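PDB 1VH5: 1,4-dihydroxy-2-naphthoyl-CoA hydrolase from Escherichia coli, which catalyses the hydrolysis of 1,4-dihydroxy-2-naphthoyl-CoA to 1,4-dihydroxy-2-naphthoate and CoA in menaquinone biosynthesis, and also acts on a wide range of other acyl-CoA thioesters. Local coordinates for residues W5-T10 / A71-T76; A59-A64 / I87-V92; F25-F30 / T41-S46; V103-H108 / V115-I120. One frame throughout, in Å; residues are numbered along the deposited sequence.

Helix 57-74, the central helix of a hotdog fold, connects the four contacts. Contact 1 is made at its C-terminal end and contact 2 near its start, their centres 22 Å apart. Contact 3 touches contact 2 where Leu63 CD1 meets Ile28 CG2 at 3.7 Å. Contact 4, centred 11 Å from contact 2, approaches the helix from the sheet: Ile120 CD1 lies 3.2 Å from Ser60 O, and Trp116 CH2 reaches Cys75 SG of contact 1 at 3.7 Å. Contact 2 is nearest the catalytic region, with the side chain of Ile87 about 4 Å from that of Glu65, the inferred nucleophile or proton acceptor. Substrate-binding residues occur in contact 2 (His91, Val92) and contact 4 (His108).

Contact 1: residues W5-T10 / A71-T76; sequences WKRKIT and AGYLCT
The carbonyl oxygen Tyr73 O is gripped by three donors: Arg7 NE at 3.1 Å, Thr76 OG1 at 2.8 Å and Thr76 N. Arg7 NE approaches from above the carbonyl plane, 43° out of it, whereas Thr76 OG1 sits on a lone pair. Arg7 NH1 in turn donates to Thr76 OG1 at 3.0 Å, and both acceptors lie at the edge of the guanidinium, near its plane. That group is flat on the Tyr73 ring, planes 6° apart and centres separated by 4.1 Å, with NE over the ring face; Arg7 NH2 bonds Gly78 O. An alanine in place of Arg7 would probably leave Tyr73 O with one donor fewer, Thr76 OG1 without the NH1 bond and a face of the tyrosine ring uncovered. Nearby, Lys6 N donates to Leu74 O at 2.8 Å. Trp5 CE3 comes within 3.5 Å of Leu74 CB; Leu74 CD1 lies over one face of the indole, Ala71 O at its edge, and Cys75 SG approaches obliquely. Ile9 CG2 meets Leu74 CD2 at 3.7 Å. The N-terminal segment thus lies over the C-terminal end of helix 57-74; Ile33 of strand 29-33 touches Trp5 and Ile9, and Trp116 of strand 113-121 touches Ala71 and Cys75.

Contact 2: residues A59-A64 / I87-V92; sequences ASVVLA and INANHV
Val61 reaches from helix 59-64 to strand 87-91 with both methyl groups, each taking a different partner. Its CG1 is anti to the backbone N (chi1 179°) and meets Ile87 CD1 at 3.9 Å; CG2, anti to the carbonyl carbon, meets Ala89 CB at 4.0 Å. Ile87 also has CG1 anti to its backbone N (chi1 -172°), and the two branched side chains run antiparallel past one another. Ile87 CD1, placed by a chi2 of 148° that departs from a staggered value, lies 4.3 Å from Ala64 CB, one helical turn on from Val61. No direct hydrogen bond joins the segments, and their axes approach only to 9.5 Å, a spacing filled by these apolar side chains.

The polar link runs through water. The imidazole of His91 comes nearer the helix at its end than at its CB. A water lies 2.9 Å from His91 ND1 and 2.7 Å from Ser60 OG, bridging the two. The other ring nitrogen, His91 NE2, is hydrogen-bonded to Glu65 of the second subunit, so the ring is held at both nitrogens and the substrate-binding histidine meets the inferred catalytic residue across the interface. Helix 57-74 lies against the sheet here, with strand 127-138 flanking strand 81-91 on one side and the second subunit continuing the sheet through an antiparallel ladder with residues 87-90.

Contact 3: residues F25-F30 / T41-S46; sequences FLDIRF and TMPVDS
Arg29 and Thr41 form the backbone link, an antiparallel hydrogen-bonded pair. Arg29 N donates to Thr41 O at 2.9 Å, and Thr41 N returns a bond to Arg29 O at 2.8 Å. A CA-H...O contact from Ile28 CA to Thr41 O, 3.3 Å long, adds to the same carbonyl.

Apolar contact comes next. Ile28 and Met42 run alongside with their ends together, Ile28 CG1 3.8 Å from Met42 CG. Met42 is extended through SD and then bends at chi3 (69°), and its SD lies near Ile28 CD1.

A third group is van der Waals contact of the Pro43 ring with the turn that ends helix 22-25: Pro43 CD is 3.2 Å from Leu26 O, and its CD and CG lie about 4.0 Å from Asp27 CB. Asp27 closes that helix with a Schellman motif, its phi of 60° being the positive value the motif needs.

Charge pairing runs within segment 25-30. In the conformer of Arg29 described, NE meets Asp27 OD2 on the syn side at 3.0 Å, tilted 28° from the carboxylate plane, and NH1 pairs with Asp27 OD1 at 2.9 Å; for the alternate conformer this is doubtful. Arg99 also pairs with OD1. An alanine in place of Asp27 would probably leave Arg99, and Arg29 in the conformer described, without this carboxylate as counter-charge.

The pair lies at the end of the hairpin of strands 29-33 and 38-43 away from its turn, with strand 99-106 beside Met42 and helix 57-74 packed against Ile28 through Val62 and Leu63.

Contact 4: residues V103-H108 / V115-I120; sequences VCKPLH and VWQIEI
Trp116 brings CE3 and CZ3 of its ring obliquely against Cys104 SG, Lys105 O and Pro106 of the partner strand. Its CG is anti to the carbonyl carbon (chi1 -69°), and a chi2 of 95° turns the ring so that these two carbons come over to the neighbouring strand. Cys104 SG stands 3.4 Å from Trp116 CE3, a sulfur-aromatic contact 53° off the ring normal, and Pro106 CB lies 3.7 Å from Trp116 CZ3 in an off-centre CH-pi contact. Trp116 NE1 bonds Gln114. Cys104 SG also touches Ile118 CG1, so this face, which bears Cys104, Pro106, Trp116 and Ile118, makes a continuous apolar strip; Cys104 and Trp116 rest on Ala71 of helix 57-74.

The face bearing Val103, Lys105, Gln117 and Glu119 is more polar. The side chains of Lys105 and Gln117 extend in a common direction, and one water accepts from both Lys105 NZ, at 2.8 Å, and Gln117 NE2, at 3.0 Å.

Backbone pairing fixes the register. Val103 with Glu119 and Lys105 with Gln117 are hydrogen-bonded pairs, each with two bonds, while Cys104 with Ile118 and Pro106 with Trp116 are non-hydrogen-bonded. Beyond Pro106 the register shifts by one: Val115 O accepts from Leu107 N at 2.7 Å and His108 N at 3.1 Å, and Val115 N donates to His108 O. At this step Leu107 CD1 meets Val115 CG1 at 3.9 Å and also approaches Gln117 OE1. Two residues facing one is a classic beta bulge, here in an antiparallel pair of the hotdog sheet, and it occurs where the chain turns its corner and enters the substrate-binding residues beginning at His108.

Contact 1: residues W5-T10 / A71-T76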
loop_
_atom_site.group_PDB
_atom_site.type_symbol
_atom_site.label_atom_id
_atom_site.label_comp_id
_atom_site.label_asym_id
_atom_site.label_seq_id
_atom_site.Cartn_x
_atom_site.Cartn_y
_atom_site.Cartn_z
ATOM N N TRP A 5 25.355 3.043 -2.498
ATOM C CA TRP A 5 24.949 3.956 -1.425
ATOM C C TRP A 5 25.881 5.145 -1.310
ATOM O O TRP A 5 27.109 5.018 -1.545
ATOM C CB TRP A 5 24.900 3.266 -0.056
ATOM C CG TRP A 5 24.261 1.896 -0.124
ATOM C CD1 TRP A 5 24.865 0.691 0.104
ATOM C CD2 TRP A 5 22.891 1.601 -0.441
ATOM N NE1 TRP A 5 23.970 -0.330 -0.073
ATOM C CE2 TRP A 5 22.751 0.197 -0.407
ATOM C CE3 TRP A 5 21.779 2.383 -0.785
ATOM C CZ2 TRP A 5 21.548 -0.441 -0.674
ATOM C CZ3 TRP A 5 20.578 1.746 -1.070
ATOM C CH2 TRP A 5 20.475 0.342 -0.999
ATOM N N LYS A 6 25.296 6.279 -0.935
ATOM C CA LYS A 6 26.042 7.501 -0.601
ATOM C C LYS A 6 26.115 7.767 0.885
ATOM O O LYS A 6 26.854 8.644 1.340
ATOM C CB LYS A 6 25.446 8.715 -1.291
ATOM C CG LYS A 6 25.597 8.698 -2.788
ATOM C CD LYS A 6 25.148 10.040 -3.312
ATOM C CE LYS A 6 25.293 10.174 -4.788
ATOM N NZ LYS A 6 25.083 11.624 -5.015
ATOM N N ARG A 7 25.358 7.004 1.652
ATOM C CA ARG A 7 25.333 7.162 3.097
ATOM C C ARG A 7 25.579 5.811 3.687
ATOM O O ARG A 7 25.139 4.799 3.157
ATOM C CB ARG A 7 23.973 7.648 3.597
ATOM C CG ARG A 7 23.454 8.945 3.020
ATOM C CD ARG A 7 22.128 9.362 3.608
ATOM N NE ARG A 7 21.446 10.418 2.872
ATOM C CZ ARG A 7 21.596 11.714 3.078
ATOM N NH1 ARG A 7 20.915 12.577 2.348
ATOM N NH2 ARG A 7 22.415 12.172 4.034
ATOM N N LYS A 8 26.272 5.788 4.819
ATOM C CA LYS A 8 26.440 4.536 5.548
ATOM C C LYS A 8 25.387 4.448 6.658
ATOM O O LYS A 8 25.067 5.428 7.321
ATOM C CB LYS A 8 27.868 4.425 6.115
ATOM C CG LYS A 8 28.235 3.027 6.626
ATOM C CD LYS A 8 28.708 2.114 5.496
ATOM C CE LYS A 8 30.230 2.054 5.392
ATOM N NZ LYS A 8 30.642 1.273 4.193
ATOM N N ILE A 9 24.819 3.269 6.818
ATOM C CA ILE A 9 23.884 3.003 7.903
ATOM C C ILE A 9 24.034 1.559 8.358
ATOM O O ILE A 9 24.320 0.680 7.551
ATOM C CB ILE A 9 22.416 3.349 7.456
ATOM C CG1 ILE A 9 21.521 3.595 8.672
ATOM C CG2 ILE A 9 21.823 2.288 6.508
ATOM C CD1 ILE A 9 20.183 4.255 8.302
ATOM N N THR A 10 23.902 1.328 9.663
ATOM C CA THR A 10 23.829 -0.033 10.180
ATOM C C THR A 10 22.392 -0.515 10.084
ATOM O O THR A 10 21.468 0.305 9.990
ATOM C CB THR A 10 24.239 -0.094 11.653
ATOM O OG1 THR A 10 23.488 0.886 12.390
ATOM C CG2 THR A 10 25.719 0.285 11.830
ATOM N N ALA A 71 15.913 3.157 0.678
ATOM C CA ALA A 71 16.990 2.924 -0.306
ATOM C C ALA A 71 17.266 4.204 -1.077
ATOM O O ALA A 71 18.436 4.595 -1.297
ATOM C CB ALA A 71 16.613 1.790 -1.257
ATOM N N GLY A 72 16.205 4.894 -1.469
ATOM C CA GLY A 72 16.338 6.158 -2.201
ATOM C C GLY A 72 17.119 7.178 -1.384
ATOM O O GLY A 72 18.046 7.852 -1.895
ATOM N N TYR A 73 16.738 7.355 -0.101
ATOM C CA TYR A 73 17.433 8.279 0.807
ATOM C C TYR A 73 18.920 7.915 0.909
ATOM O O TYR A 73 19.791 8.801 0.856
ATOM C CB TYR A 73 16.760 8.206 2.199
ATOM C CG TYR A 73 17.605 8.855 3.306
ATOM C CD1 TYR A 73 17.716 10.244 3.408
ATOM C CD2 TYR A 73 18.276 8.061 4.239
ATOM C CE1 TYR A 73 18.504 10.842 4.423
ATOM C CE2 TYR A 73 19.042 8.650 5.266
ATOM C CZ TYR A 73 19.136 10.034 5.337
ATOM O OH TYR A 73 19.908 10.618 6.332
ATOM N N LEU A 74 19.212 6.621 1.019
ATOM C CA LEU A 74 20.601 6.175 1.158
ATOM C C LEU A 74 21.438 6.438 -0.083
ATOM O O LEU A 74 22.686 6.384 0.010
ATOM C CB LEU A 74 20.701 4.698 1.550
ATOM C CG LEU A 74 20.089 4.326 2.917
ATOM C CD1 LEU A 74 20.032 2.815 3.075
ATOM C CD2 LEU A 74 20.877 4.932 4.097
ATOM N N CYS A 75 20.790 6.775 -1.212
ATOM C CA CYS A 75 21.476 7.093 -2.469
ATOM C C CYS A 75 21.528 8.604 -2.707
ATOM O O CYS A 75 21.847 9.049 -3.818
ATOM C CB CYS A 75 20.857 6.365 -3.665
ATOM S SG CYS A 75 21.102 4.571 -3.575
ATOM N N THR A 76 21.198 9.383 -1.679
ATOM C CA THR A 76 21.382 10.849 -1.728
ATOM C C THR A 76 22.435 11.241 -0.705
ATOM O O THR A 76 22.917 10.392 0.063
ATOM C CB THR A 76 20.065 11.633 -1.454
ATOM O OG1 THR A 76 19.635 11.399 -0.097
ATOM C CG2 THR A 76 18.938 11.219 -2.397
#

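Contact 2: residues A59-A64 / I87-V92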
loop_
_atom_site.group_PDB
_atom_site.type_symbol
_atom_site.label_atom_id
_atom_site.label_comp_id
_atom_site.label_asym_id
_atom_site.label_seq_id
_atom_site.Cartn_x
_atom_site.Cartn_y
_atom_site.Cartn_z
ATOM N N ALA A 59 -0.627 -4.159 2.208
ATOM C CA ALA A 59 0.521 -4.396 3.079
ATOM C C ALA A 59 1.798 -4.682 2.287
ATOM O O ALA A 59 2.854 -4.178 2.614
ATOM C CB ALA A 59 0.226 -5.560 4.035
ATOM N N SER A 60 1.661 -5.406 1.181
ATOM C CA SER A 60 2.794 -5.633 0.279
ATOM C C SER A 60 3.331 -4.300 -0.214
ATOM O O SER A 60 4.530 -4.099 -0.302
ATOM C CB SER A 60 2.406 -6.470 -0.901
ATOM O OG SER A 60 2.073 -7.788 -0.513
ATOM N N VAL A 61 2.434 -3.380 -0.547
ATOM C CA VAL A 61 2.846 -2.053 -1.037
ATOM C C VAL A 61 3.450 -1.223 0.091
ATOM O O VAL A 61 4.419 -0.492 -0.119
ATOM C CB VAL A 61 1.686 -1.340 -1.770
ATOM C CG1 VAL A 61 2.157 0.047 -2.241
ATOM C CG2 VAL A 61 1.219 -2.178 -2.971
ATOM N N VAL A 62 2.914 -1.327 1.305
ATOM C CA VAL A 62 3.594 -0.702 2.437
ATOM C C VAL A 62 5.049 -1.196 2.548
ATOM O O VAL A 62 5.978 -0.404 2.710
ATOM C CB VAL A 62 2.873 -0.957 3.775
ATOM C CG1 VAL A 62 3.702 -0.386 4.935
ATOM C CG2 VAL A 62 1.474 -0.299 3.783
ATOM N N LEU A 63 5.238 -2.497 2.444
ATOM C CA LEU A 63 6.583 -3.064 2.530
ATOM C C LEU A 63 7.462 -2.496 1.397
ATOM O O LEU A 63 8.594 -1.987 1.647
ATOM C CB LEU A 63 6.540 -4.600 2.537
ATOM C CG LEU A 63 7.921 -5.294 2.540
ATOM C CD1 LEU A 63 8.719 -4.949 3.808
ATOM C CD2 LEU A 63 7.723 -6.799 2.425
ATOM N N ALA A 64 6.951 -2.526 0.159
ATOM C CA ALA A 64 7.724 -2.054 -0.992
ATOM C C ALA A 64 8.082 -0.588 -0.827
ATOM O O ALA A 64 9.240 -0.196 -1.080
ATOM C CB ALA A 64 6.947 -2.261 -2.293
ATOM N N ILE A 87 3.827 4.656 -7.190
ATOM C CA ILE A 87 4.140 3.270 -6.899
ATOM C C ILE A 87 3.129 2.390 -7.615
ATOM O O ILE A 87 1.947 2.770 -7.742
ATOM C CB ILE A 87 4.146 3.047 -5.387
ATOM C CG1 ILE A 87 4.672 1.654 -5.040
ATOM C CG2 ILE A 87 2.727 3.298 -4.760
ATOM C CD1 ILE A 87 5.422 1.506 -3.760
ATOM N N ASN A 88 3.582 1.243 -8.100
ATOM C CA ASN A 88 2.708 0.312 -8.788
ATOM C C ASN A 88 3.108 -1.096 -8.425
ATOM O O ASN A 88 4.265 -1.340 -8.037
ATOM C CB ASN A 88 2.717 0.564 -10.292
ATOM C CG ASN A 88 4.089 0.431 -10.865
ATOM O OD1 ASN A 88 4.598 -0.682 -11.011
ATOM N ND2 ASN A 88 4.724 1.558 -11.160
ATOM N N ALA A 89 2.165 -2.026 -8.490
ATOM C CA ALA A 89 2.423 -3.407 -8.082
ATOM C C ALA A 89 1.501 -4.350 -8.772
ATOM O O ALA A 89 0.308 -4.032 -8.974
ATOM C CB ALA A 89 2.308 -3.572 -6.548
ATOM N N ASN A 90 2.046 -5.515 -9.101
ATOM C CA ASN A 90 1.237 -6.648 -9.467
ATOM C C ASN A 90 1.213 -7.709 -8.383
ATOM O O ASN A 90 2.276 -8.115 -7.881
ATOM C CB ASN A 90 1.778 -7.251 -10.739
ATOM C CG ASN A 90 0.806 -8.084 -11.395
ATOM O OD1 ASN A 90 0.564 -9.207 -10.950
ATOM N ND2 ASN A 90 0.147 -7.523 -12.462
ATOM N N HIS A 91 0.017 -8.190 -8.041
ATOM C CA HIS A 91 -0.127 -9.216 -6.998
ATOM C C HIS A 91 -0.239 -10.568 -7.691
ATOM O O HIS A 91 -1.241 -10.864 -8.344
ATOM C CB HIS A 91 -1.432 -8.939 -6.219
ATOM C CG HIS A 91 -1.472 -7.596 -5.554
ATOM N ND1 HIS A 91 -0.480 -7.151 -4.703
ATOM C CD2 HIS A 91 -2.408 -6.618 -5.594
ATOM C CE1 HIS A 91 -0.787 -5.942 -4.267
ATOM N NE2 HIS A 91 -1.962 -5.605 -4.780
ATOM N N VAL A 92 0.818 -11.371 -7.613
ATOM C CA VAL A 92 0.864 -12.615 -8.400
ATOM C C VAL A 92 0.609 -13.889 -7.643
ATOM O O VAL A 92 0.234 -14.898 -8.250
ATOM C CB VAL A 92 2.112 -12.757 -9.265
ATOM C CG1 VAL A 92 2.114 -11.691 -10.363
ATOM C CG2 VAL A 92 3.348 -12.687 -8.437
HETATM O O HOH W 1 0.684 -8.787 -2.655
#

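Contact 3: residues F25-F30 / T41-S46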
loop_
_atom_site.group_PDB
_atom_site.type_symbol
_atom_site.label_atom_id
_atom_site.label_comp_id
_atom_site.label_asym_id
_atom_site.label_seq_id
_atom_site.Cartn_x
_atom_site.Cartn_y
_atom_site.Cartn_z
ATOM N N PHE A 25 4.811 -0.456 13.660
ATOM C CA PHE A 25 3.482 -1.042 13.907
ATOM C C PHE A 25 3.306 -2.377 13.200
ATOM O O PHE A 25 2.733 -3.300 13.762
ATOM C CB PHE A 25 2.390 -0.052 13.482
ATOM C CG PHE A 25 0.970 -0.477 13.838
ATOM C CD1 PHE A 25 0.541 -0.490 15.164
ATOM C CD2 PHE A 25 0.050 -0.803 12.841
ATOM C CE1 PHE A 25 -0.757 -0.849 15.504
ATOM C CE2 PHE A 25 -1.264 -1.175 13.176
ATOM C CZ PHE A 25 -1.656 -1.196 14.517
ATOM N N LEU A 26 3.782 -2.471 11.955
ATOM C CA LEU A 26 3.618 -3.697 11.193
ATOM C C LEU A 26 4.759 -4.709 11.360
ATOM O O LEU A 26 4.751 -5.768 10.706
ATOM C CB LEU A 26 3.416 -3.389 9.698
ATOM C CG LEU A 26 2.214 -2.531 9.331
ATOM C CD1 LEU A 26 2.162 -2.402 7.786
ATOM C CD2 LEU A 26 0.906 -3.153 9.822
ATOM N N ASP A 27 5.758 -4.364 12.182
ATOM C CA ASP A 27 6.936 -5.229 12.385
ATOM C C ASP A 27 7.700 -5.485 11.101
ATOM O O ASP A 27 8.174 -6.586 10.869
ATOM C CB ASP A 27 6.527 -6.571 13.037
ATOM C CG ASP A 27 7.709 -7.387 13.553
ATOM O OD1 ASP A 27 7.636 -8.638 13.434
ATOM O OD2 ASP A 27 8.715 -6.856 14.076
ATOM N N ILE A 28 7.793 -4.457 10.270
ATOM C CA ILE A 28 8.716 -4.532 9.150
ATOM C C ILE A 28 10.151 -4.440 9.702
ATOM O O ILE A 28 10.452 -3.520 10.487
ATOM C CB ILE A 28 8.371 -3.418 8.137
ATOM C CG1 ILE A 28 7.035 -3.765 7.458
ATOM C CG2 ILE A 28 9.456 -3.294 7.072
ATOM C CD1 ILE A 28 6.376 -2.579 6.677
ATOM N N ARG A 29 11.012 -5.376 9.285
ATOM C CA ARG A 29 12.372 -5.468 9.807
ATOM C C ARG A 29 13.328 -5.481 8.619
ATOM O O ARG A 29 13.287 -6.392 7.786
ATOM C CB ARG A 29 12.571 -6.786 10.578
ATOM C CG ARG A 29 11.545 -7.157 11.625
ATOM C CD ARG A 29 12.029 -8.234 12.593
ATOM N NE ARG A 29 10.967 -8.718 13.474
ATOM C CZ ARG A 29 10.698 -9.996 13.737
ATOM N NH1 ARG A 29 9.700 -10.304 14.561
ATOM N NH2 ARG A 29 11.407 -10.964 13.171
ATOM N N PHE A 30 14.237 -4.510 8.576
ATOM C CA PHE A 30 15.350 -4.590 7.614
ATOM C C PHE A 30 16.321 -5.713 8.008
ATOM O O PHE A 30 16.687 -5.836 9.175
ATOM C CB PHE A 30 16.061 -3.223 7.501
ATOM C CG PHE A 30 15.208 -2.208 6.815
ATOM C CD1 PHE A 30 14.259 -1.452 7.514
ATOM C CD2 PHE A 30 15.287 -2.056 5.454
ATOM C CE1 PHE A 30 13.417 -0.548 6.849
ATOM C CE2 PHE A 30 14.435 -1.188 4.777
ATOM C CZ PHE A 30 13.540 -0.410 5.467
ATOM N N THR A 41 11.839 -7.809 5.873
ATOM C CA THR A 41 10.715 -8.741 5.982
ATOM C C THR A 41 9.543 -8.143 6.756
ATOM O O THR A 41 9.658 -7.154 7.426
ATOM C CB THR A 41 11.127 -10.060 6.653
ATOM O OG1 THR A 41 11.557 -9.778 7.997
ATOM C CG2 THR A 41 12.280 -10.730 5.916
ATOM N N MET A 42 8.392 -8.800 6.629
ATOM C CA MET A 42 7.137 -8.370 7.252
ATOM C C MET A 42 6.288 -9.594 7.521
ATOM O O MET A 42 6.199 -10.482 6.678
ATOM C CB MET A 42 6.380 -7.418 6.321
ATOM C CG MET A 42 5.025 -6.868 6.822
ATOM S SD MET A 42 4.222 -5.805 5.628
ATOM C CE MET A 42 3.832 -6.967 4.454
ATOM N N PRO A 43 5.659 -9.657 8.704
ATOM C CA PRO A 43 4.841 -10.834 9.002
ATOM C C PRO A 43 3.533 -10.780 8.225
ATOM O O PRO A 43 3.040 -9.684 7.881
ATOM C CB PRO A 43 4.545 -10.674 10.507
ATOM C CG PRO A 43 4.520 -9.193 10.723
ATOM C CD PRO A 43 5.616 -8.676 9.797
ATOM N N VAL A 44 3.007 -11.963 7.941
ATOM C CA VAL A 44 1.647 -12.148 7.449
ATOM C C VAL A 44 0.858 -12.469 8.721
ATOM O O VAL A 44 0.902 -13.580 9.234
ATOM C CB VAL A 44 1.531 -13.275 6.386
ATOM C CG1 VAL A 44 0.101 -13.360 5.859
ATOM C CG2 VAL A 44 2.529 -13.083 5.232
ATOM N N ASP A 45 0.238 -11.461 9.286
ATOM C CA ASP A 45 -0.452 -11.607 10.584
ATOM C C ASP A 45 -1.707 -10.725 10.631
ATOM O O ASP A 45 -2.119 -10.104 9.635
ATOM C CB ASP A 45 0.511 -11.336 11.759
ATOM C CG ASP A 45 0.881 -9.882 11.918
ATOM O OD1 ASP A 45 1.666 -9.600 12.851
ATOM O OD2 ASP A 45 0.454 -8.965 11.206
ATOM N N SER A 46 -2.321 -10.616 11.788
ATOM C CA SER A 46 -3.577 -9.922 11.882
ATOM C C SER A 46 -3.487 -8.460 11.438
ATOM O O SER A 46 -4.514 -7.886 11.042
ATOM C CB SER A 46 -4.177 -10.069 13.291
ATOM O OG SER A 46 -3.391 -9.403 14.239
#

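Contact 4: residues V103-H108 / V115-I120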
loop_
_atom_site.group_PDB
_atom_site.type_symbol
_atom_site.label_atom_id
_atom_site.label_comp_id
_atom_site.label_asym_id
_atom_site.label_seq_id
_atom_site.Cartn_x
_atom_site.Cartn_y
_atom_site.Cartn_z
ATOM N N VAL A 103 12.805 -7.502 -1.662
ATOM C CA VAL A 103 14.167 -7.373 -2.166
ATOM C C VAL A 103 14.134 -6.185 -3.130
ATOM O O VAL A 103 13.436 -6.241 -4.139
ATOM C CB VAL A 103 14.644 -8.654 -2.951
ATOM C CG1 VAL A 103 16.054 -8.475 -3.436
ATOM C CG2 VAL A 103 14.533 -9.934 -2.081
ATOM N N CYS A 104 14.860 -5.121 -2.797
ATOM C CA CYS A 104 14.772 -3.865 -3.543
ATOM C C CYS A 104 16.101 -3.640 -4.267
ATOM O O CYS A 104 17.172 -3.726 -3.634
ATOM C CB CYS A 104 14.525 -2.743 -2.521
ATOM S SG CYS A 104 14.510 -1.064 -3.178
ATOM N N LYS A 105 16.033 -3.343 -5.562
ATOM C CA LYS A 105 17.229 -3.032 -6.365
ATOM C C LYS A 105 16.930 -1.763 -7.214
ATOM O O LYS A 105 15.785 -1.502 -7.555
ATOM C CB LYS A 105 17.579 -4.210 -7.289
ATOM C CG LYS A 105 16.761 -4.283 -8.578
ATOM C CD LYS A 105 17.294 -5.405 -9.461
ATOM C CE LYS A 105 16.533 -5.448 -10.780
ATOM N NZ LYS A 105 16.960 -6.591 -11.648
ATOM N N PRO A 106 17.934 -0.973 -7.559
ATOM C CA PRO A 106 17.688 0.215 -8.379
ATOM C C PRO A 106 17.466 -0.134 -9.855
ATOM O O PRO A 106 18.141 -1.019 -10.396
ATOM C CB PRO A 106 18.973 1.023 -8.213
ATOM C CG PRO A 106 20.029 -0.034 -8.068
ATOM C CD PRO A 106 19.370 -1.117 -7.220
ATOM N N LEU A 107 16.538 0.568 -10.496
ATOM C CA LEU A 107 16.421 0.558 -11.962
ATOM C C LEU A 107 17.043 1.831 -12.517
ATOM O O LEU A 107 17.546 1.827 -13.654
ATOM C CB LEU A 107 14.968 0.431 -12.423
ATOM C CG LEU A 107 14.259 -0.858 -12.025
ATOM C CD1 LEU A 107 12.859 -0.892 -12.648
ATOM C CD2 LEU A 107 15.048 -2.134 -12.360
ATOM N N HIS A 108 17.031 2.914 -11.729
ATOM C CA HIS A 108 17.566 4.204 -12.182
ATOM C C HIS A 108 17.946 5.016 -10.966
ATOM O O HIS A 108 17.120 5.214 -10.073
ATOM C CB HIS A 108 16.495 4.959 -13.009
ATOM C CG HIS A 108 16.934 6.316 -13.432
ATOM N ND1 HIS A 108 18.026 6.499 -14.251
ATOM C CD2 HIS A 108 16.451 7.549 -13.155
ATOM C CE1 HIS A 108 18.192 7.794 -14.472
ATOM N NE2 HIS A 108 17.252 8.450 -13.817
ATOM N N VAL A 115 14.252 5.243 -9.763
ATOM C CA VAL A 115 13.260 4.189 -9.890
ATOM C C VAL A 115 13.803 2.942 -9.225
ATOM O O VAL A 115 14.941 2.535 -9.486
ATOM C CB VAL A 115 12.929 3.897 -11.367
ATOM C CG1 VAL A 115 11.861 2.752 -11.514
ATOM C CG2 VAL A 115 12.485 5.195 -12.082
ATOM N N TRP A 116 12.984 2.361 -8.342
ATOM C CA TRP A 116 13.349 1.194 -7.555
ATOM C C TRP A 116 12.413 0.050 -7.932
ATOM O O TRP A 116 11.201 0.281 -8.110
ATOM C CB TRP A 116 13.180 1.539 -6.067
ATOM C CG TRP A 116 14.180 2.537 -5.587
ATOM C CD1 TRP A 116 14.043 3.879 -5.496
ATOM C CD2 TRP A 116 15.536 2.252 -5.260
ATOM N NE1 TRP A 116 15.217 4.462 -5.051
ATOM C CE2 TRP A 116 16.158 3.477 -4.934
ATOM C CE3 TRP A 116 16.294 1.068 -5.208
ATOM C CZ2 TRP A 116 17.496 3.560 -4.528
ATOM C CZ3 TRP A 116 17.636 1.146 -4.789
ATOM C CH2 TRP A 116 18.212 2.393 -4.458
ATOM N N GLN A 117 12.948 -1.167 -8.027
ATOM C CA GLN A 117 12.120 -2.358 -8.208
ATOM C C GLN A 117 12.142 -3.128 -6.888
ATOM O O GLN A 117 13.223 -3.436 -6.331
ATOM C CB GLN A 117 12.663 -3.201 -9.334
ATOM C CG GLN A 117 11.807 -4.449 -9.705
ATOM C CD GLN A 117 12.241 -4.989 -11.064
ATOM O OE1 GLN A 117 11.871 -4.454 -12.107
ATOM N NE2 GLN A 117 13.067 -5.984 -11.048
ATOM N N ILE A 118 10.958 -3.459 -6.363
ATOM C CA ILE A 118 10.907 -4.267 -5.165
ATOM C C ILE A 118 10.081 -5.519 -5.461
ATOM O O ILE A 118 8.897 -5.432 -5.835
ATOM C CB ILE A 118 10.312 -3.534 -3.949
ATOM C CG1 ILE A 118 10.946 -2.150 -3.718
ATOM C CG2 ILE A 118 10.448 -4.482 -2.724
ATOM C CD1 ILE A 118 10.304 -1.017 -4.535
ATOM N N GLU A 119 10.706 -6.690 -5.287
ATOM C CA GLU A 119 10.001 -7.956 -5.445
ATOM C C GLU A 119 9.797 -8.551 -4.054
ATOM O O GLU A 119 10.708 -8.518 -3.209
ATOM C CB GLU A 119 10.790 -8.915 -6.345
ATOM C CG GLU A 119 10.839 -8.517 -7.823
ATOM C CD GLU A 119 11.655 -9.501 -8.674
ATOM O OE1 GLU A 119 12.688 -10.037 -8.188
ATOM O OE2 GLU A 119 11.275 -9.750 -9.843
ATOM N N ILE A 120 8.595 -9.086 -3.812
ATOM C CA ILE A 120 8.275 -9.609 -2.485
ATOM C C ILE A 120 7.995 -11.083 -2.628
ATOM O O ILE A 120 7.187 -11.504 -3.452
ATOM C CB ILE A 120 7.064 -8.869 -1.928
ATOM C CG1 ILE A 120 7.433 -7.378 -1.767
ATOM C CG2 ILE A 120 6.575 -9.529 -0.579
ATOM C CD1 ILE A 120 6.296 -6.536 -1.469
HETATM O O HOH W 2 14.700 -7.191 -13.204
#